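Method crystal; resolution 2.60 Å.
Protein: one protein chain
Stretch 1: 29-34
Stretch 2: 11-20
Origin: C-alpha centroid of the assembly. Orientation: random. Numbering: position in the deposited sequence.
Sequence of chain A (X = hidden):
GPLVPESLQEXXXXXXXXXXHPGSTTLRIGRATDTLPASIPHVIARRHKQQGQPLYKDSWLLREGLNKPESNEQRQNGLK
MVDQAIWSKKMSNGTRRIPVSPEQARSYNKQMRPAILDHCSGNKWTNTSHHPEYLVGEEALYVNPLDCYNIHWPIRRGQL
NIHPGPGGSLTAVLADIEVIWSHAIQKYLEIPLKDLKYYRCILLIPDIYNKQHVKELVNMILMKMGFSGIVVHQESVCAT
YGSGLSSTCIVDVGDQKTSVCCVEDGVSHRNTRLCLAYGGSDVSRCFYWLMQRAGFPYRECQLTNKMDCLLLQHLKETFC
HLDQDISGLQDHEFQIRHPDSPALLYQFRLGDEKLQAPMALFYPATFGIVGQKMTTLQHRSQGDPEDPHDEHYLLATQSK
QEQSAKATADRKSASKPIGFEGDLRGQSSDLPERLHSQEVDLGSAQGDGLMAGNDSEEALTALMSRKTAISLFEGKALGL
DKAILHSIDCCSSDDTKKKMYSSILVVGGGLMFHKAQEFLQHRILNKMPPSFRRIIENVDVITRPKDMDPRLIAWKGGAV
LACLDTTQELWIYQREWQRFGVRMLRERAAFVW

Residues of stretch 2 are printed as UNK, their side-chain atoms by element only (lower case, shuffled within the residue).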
# COMPACT_ATOMS: atom_id res chain seq x y z
N ILE A 29 2.53 7.02 -11.25
CA ILE A 29 3.40 7.95 -11.96
C ILE A 29 2.64 8.68 -13.07
O ILE A 29 1.77 8.11 -13.72
CB ILE A 29 4.63 7.20 -12.52
CG1 ILE A 29 5.60 8.16 -13.18
CG2 ILE A 29 4.21 6.10 -13.50
CD1 ILE A 29 6.94 7.54 -13.46
N GLY A 30 2.96 9.96 -13.27
CA GLY A 30 2.29 10.75 -14.30
C GLY A 30 2.77 12.18 -14.36
O GLY A 30 3.55 12.61 -13.51
N ARG A 31 2.32 12.92 -15.37
CA ARG A 31 2.57 14.37 -15.43
C ARG A 31 1.72 15.06 -14.39
O ARG A 31 0.59 14.63 -14.10
CB ARG A 31 2.20 14.93 -16.80
CG ARG A 31 2.95 14.36 -17.97
CD ARG A 31 2.29 14.80 -19.25
NE ARG A 31 2.75 13.99 -20.39
CZ ARG A 31 3.73 14.36 -21.22
NH1 ARG A 31 4.37 15.51 -21.05
NH2 ARG A 31 4.07 13.56 -22.22
N ALA A 32 2.24 16.15 -13.83
CA ALA A 32 1.47 16.93 -12.86
C ALA A 32 0.13 17.43 -13.44
O ALA A 32 -0.76 17.82 -12.70
CB ALA A 32 2.30 18.09 -12.34
N THR A 33 -0.01 17.39 -14.76
CA THR A 33 -1.26 17.79 -15.40
C THR A 33 -2.25 16.64 -15.58
O THR A 33 -3.45 16.87 -15.75
CB THR A 33 -1.01 18.45 -16.78
OG1 THR A 33 -0.14 17.63 -17.57
CG2 THR A 33 -0.38 19.80 -16.58
N ASP A 34 -1.76 15.40 -15.55
CA ASP A 34 -2.66 14.26 -15.68
C ASP A 34 -3.66 14.28 -14.52
O ASP A 34 -3.35 14.69 -13.40
CB ASP A 34 -1.88 12.94 -15.76
CG ASP A 34 -0.98 12.86 -17.01
OD1 ASP A 34 -1.31 13.51 -18.02
OD2 ASP A 34 0.05 12.13 -16.99
N UNK A 11 1.60 22.83 -23.07
CA UNK A 11 2.68 23.81 -23.04
C UNK A 11 2.81 24.49 -21.68
O UNK A 11 3.77 25.23 -21.44
o UNK A 11 1.89 26.28 -26.55
c UNK A 11 2.49 24.83 -24.14
n UNK A 11 1.04 24.37 -27.40
c UNK A 11 2.57 24.23 -25.52
c UNK A 11 1.81 25.05 -26.54
N UNK A 12 1.87 24.23 -20.78
CA UNK A 12 2.00 24.75 -19.43
C UNK A 12 3.13 24.06 -18.66
O UNK A 12 3.55 22.95 -19.03
c UNK A 12 0.15 23.22 -18.69
c UNK A 12 -0.37 25.58 -19.26
c UNK A 12 -1.03 23.01 -17.78
c UNK A 12 0.67 24.65 -18.66
N UNK A 13 3.63 24.72 -17.62
CA UNK A 13 4.72 24.21 -16.79
C UNK A 13 4.50 22.80 -16.24
O UNK A 13 5.39 21.95 -16.29
n UNK A 13 5.64 28.33 -14.52
c UNK A 13 6.08 27.08 -14.60
c UNK A 13 5.77 26.33 -15.87
o UNK A 13 6.69 26.52 -13.67
c UNK A 13 4.94 25.12 -15.60
N UNK A 14 3.32 22.56 -15.68
CA UNK A 14 3.06 21.29 -15.02
C UNK A 14 2.99 20.11 -16.00
O UNK A 14 2.81 18.97 -15.59
o UNK A 14 0.66 21.68 -14.94
c UNK A 14 1.80 21.36 -14.16
N UNK A 15 3.12 20.39 -17.29
CA UNK A 15 3.13 19.34 -18.28
C UNK A 15 4.52 18.75 -18.36
O UNK A 15 4.72 17.67 -18.92
c UNK A 15 2.51 18.70 -20.68
n UNK A 15 3.31 18.71 -21.75
c UNK A 15 2.69 19.84 -19.66
o UNK A 15 1.65 17.83 -20.51
N UNK A 16 5.49 19.46 -17.79
CA UNK A 16 6.88 19.05 -17.83
C UNK A 16 7.41 18.65 -16.47
O UNK A 16 8.62 18.54 -16.26
c UNK A 16 7.70 19.66 -22.18
c UNK A 16 8.02 19.53 -20.84
c UNK A 16 6.12 21.38 -21.63
c UNK A 16 6.44 21.24 -20.30
c UNK A 16 7.72 20.15 -18.46
c UNK A 16 7.41 20.33 -19.90
c UNK A 16 6.75 20.58 -22.57
N UNK A 17 6.49 18.40 -15.55
CA UNK A 17 6.86 17.90 -14.26
C UNK A 17 6.28 16.50 -14.05
O UNK A 17 5.06 16.32 -14.06
c UNK A 17 6.39 18.86 -13.19
c UNK A 17 6.55 18.22 -11.81
c UNK A 17 6.67 21.28 -12.46
c UNK A 17 7.18 20.16 -13.33
N UNK A 18 7.16 15.51 -13.90
CA UNK A 18 6.72 14.14 -13.62
C UNK A 18 6.59 13.89 -12.12
O UNK A 18 7.54 14.13 -11.36
c UNK A 18 7.67 13.09 -14.18
c UNK A 18 7.80 13.21 -15.69
c UNK A 18 7.16 11.71 -13.82
c UNK A 18 6.51 12.98 -16.40
N UNK A 19 5.42 13.44 -11.69
CA UNK A 19 5.20 13.13 -10.28
C UNK A 19 5.28 11.63 -10.03
O UNK A 19 4.56 10.85 -10.66
c UNK A 19 3.88 13.72 -9.76
c UNK A 19 3.62 13.30 -8.32
c UNK A 19 3.91 15.24 -9.88
N UNK A 20 6.16 11.24 -9.12
CA UNK A 20 6.44 9.82 -8.89
C UNK A 20 6.16 9.36 -7.47
O UNK A 20 6.80 9.81 -6.50
c UNK A 20 8.10 7.96 -9.16
c UNK A 20 9.65 9.84 -11.05
c UNK A 20 7.88 9.47 -9.25
c UNK A 20 8.20 10.01 -10.65

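Position 11 has three side-chain carbons, the third carrying one oxygen and one nitrogen: a carboxamide on a two-carbon stem, hence glutamine. Q11 makes no contact with stretch 1; its side chain lies out of reach.

Position 12 has four carbons, forked at the first, with one arm two carbons long; a beta-branched chain of this shape is isoleucine. The end of its longer arm, CD1 of I12, lies 3.5 Å from CG2 of T33.

Position 13 repeats the pattern of position 11, so it is glutamine. The CB of Q13 points sideways, and the residue makes no contact with stretch 1.

Position 14 has one carbon followed by one oxygen, which is serine. Its CB points toward stretch 1, and CB of S14 is 3.8 Å from CB of A32.

Position 15 has two carbons, the second bearing oxygen and nitrogen, a carboxamide one carbon shorter than that of Q11: asparagine. OG1 of T33 gives a weak hydrogen bond to OD1 of N15 at 3.4 Å. The backbone takes a firmer one, from NH1 of R31 to O of N15 at 3.1 Å, with the acceptor near the guanidinium plane.

Position 16 has one carbon and a six-carbon ring without a hydroxyl, so phenylalanine. Its CB points away from stretch 1.

Position 17 is again four carbons, forked at the first, with one two-carbon arm: isoleucine. CB of I17 lies 4.2 Å from CB of A32, while N of A32 donates to O of I17 at 2.8 Å.

Position 18 has the same forked four-carbon chain, isoleucine. CG2 of I18 packs 3.9 Å from CG1 of I29.

Position 19 has one carbon carrying two others, three in all, which is valine. CG2 of V19 is 4.1 Å from CB of A32.

Position 20 returns to the forked four-carbon isoleucine. CG1 of I20 meets CD1 of I29 at 3.9 Å.

The contact rests on two antiparallel strands whose directions differ by 158°. G30 and V19 form the hydrogen-bonded pair: N of V19 reaches O of G30 at 2.7 Å, and N of G30 reaches O of V19 at 3.2 Å. The flanking pairs, I29 with I20 and R31 with I18, place their side chains on one face, where the isoleucines pack together. Beyond R31 the chain enters a type I turn, closed by N of D34 to O of R31 at 2.9 Å, and A32 and T33 direct their CB atoms toward stretch 2. Backbone pairing thus sets the register, and side-chain packing extends it, burying 563 Å² in total.

Stretch 2, residues 11-20: QIQSNFIIVI
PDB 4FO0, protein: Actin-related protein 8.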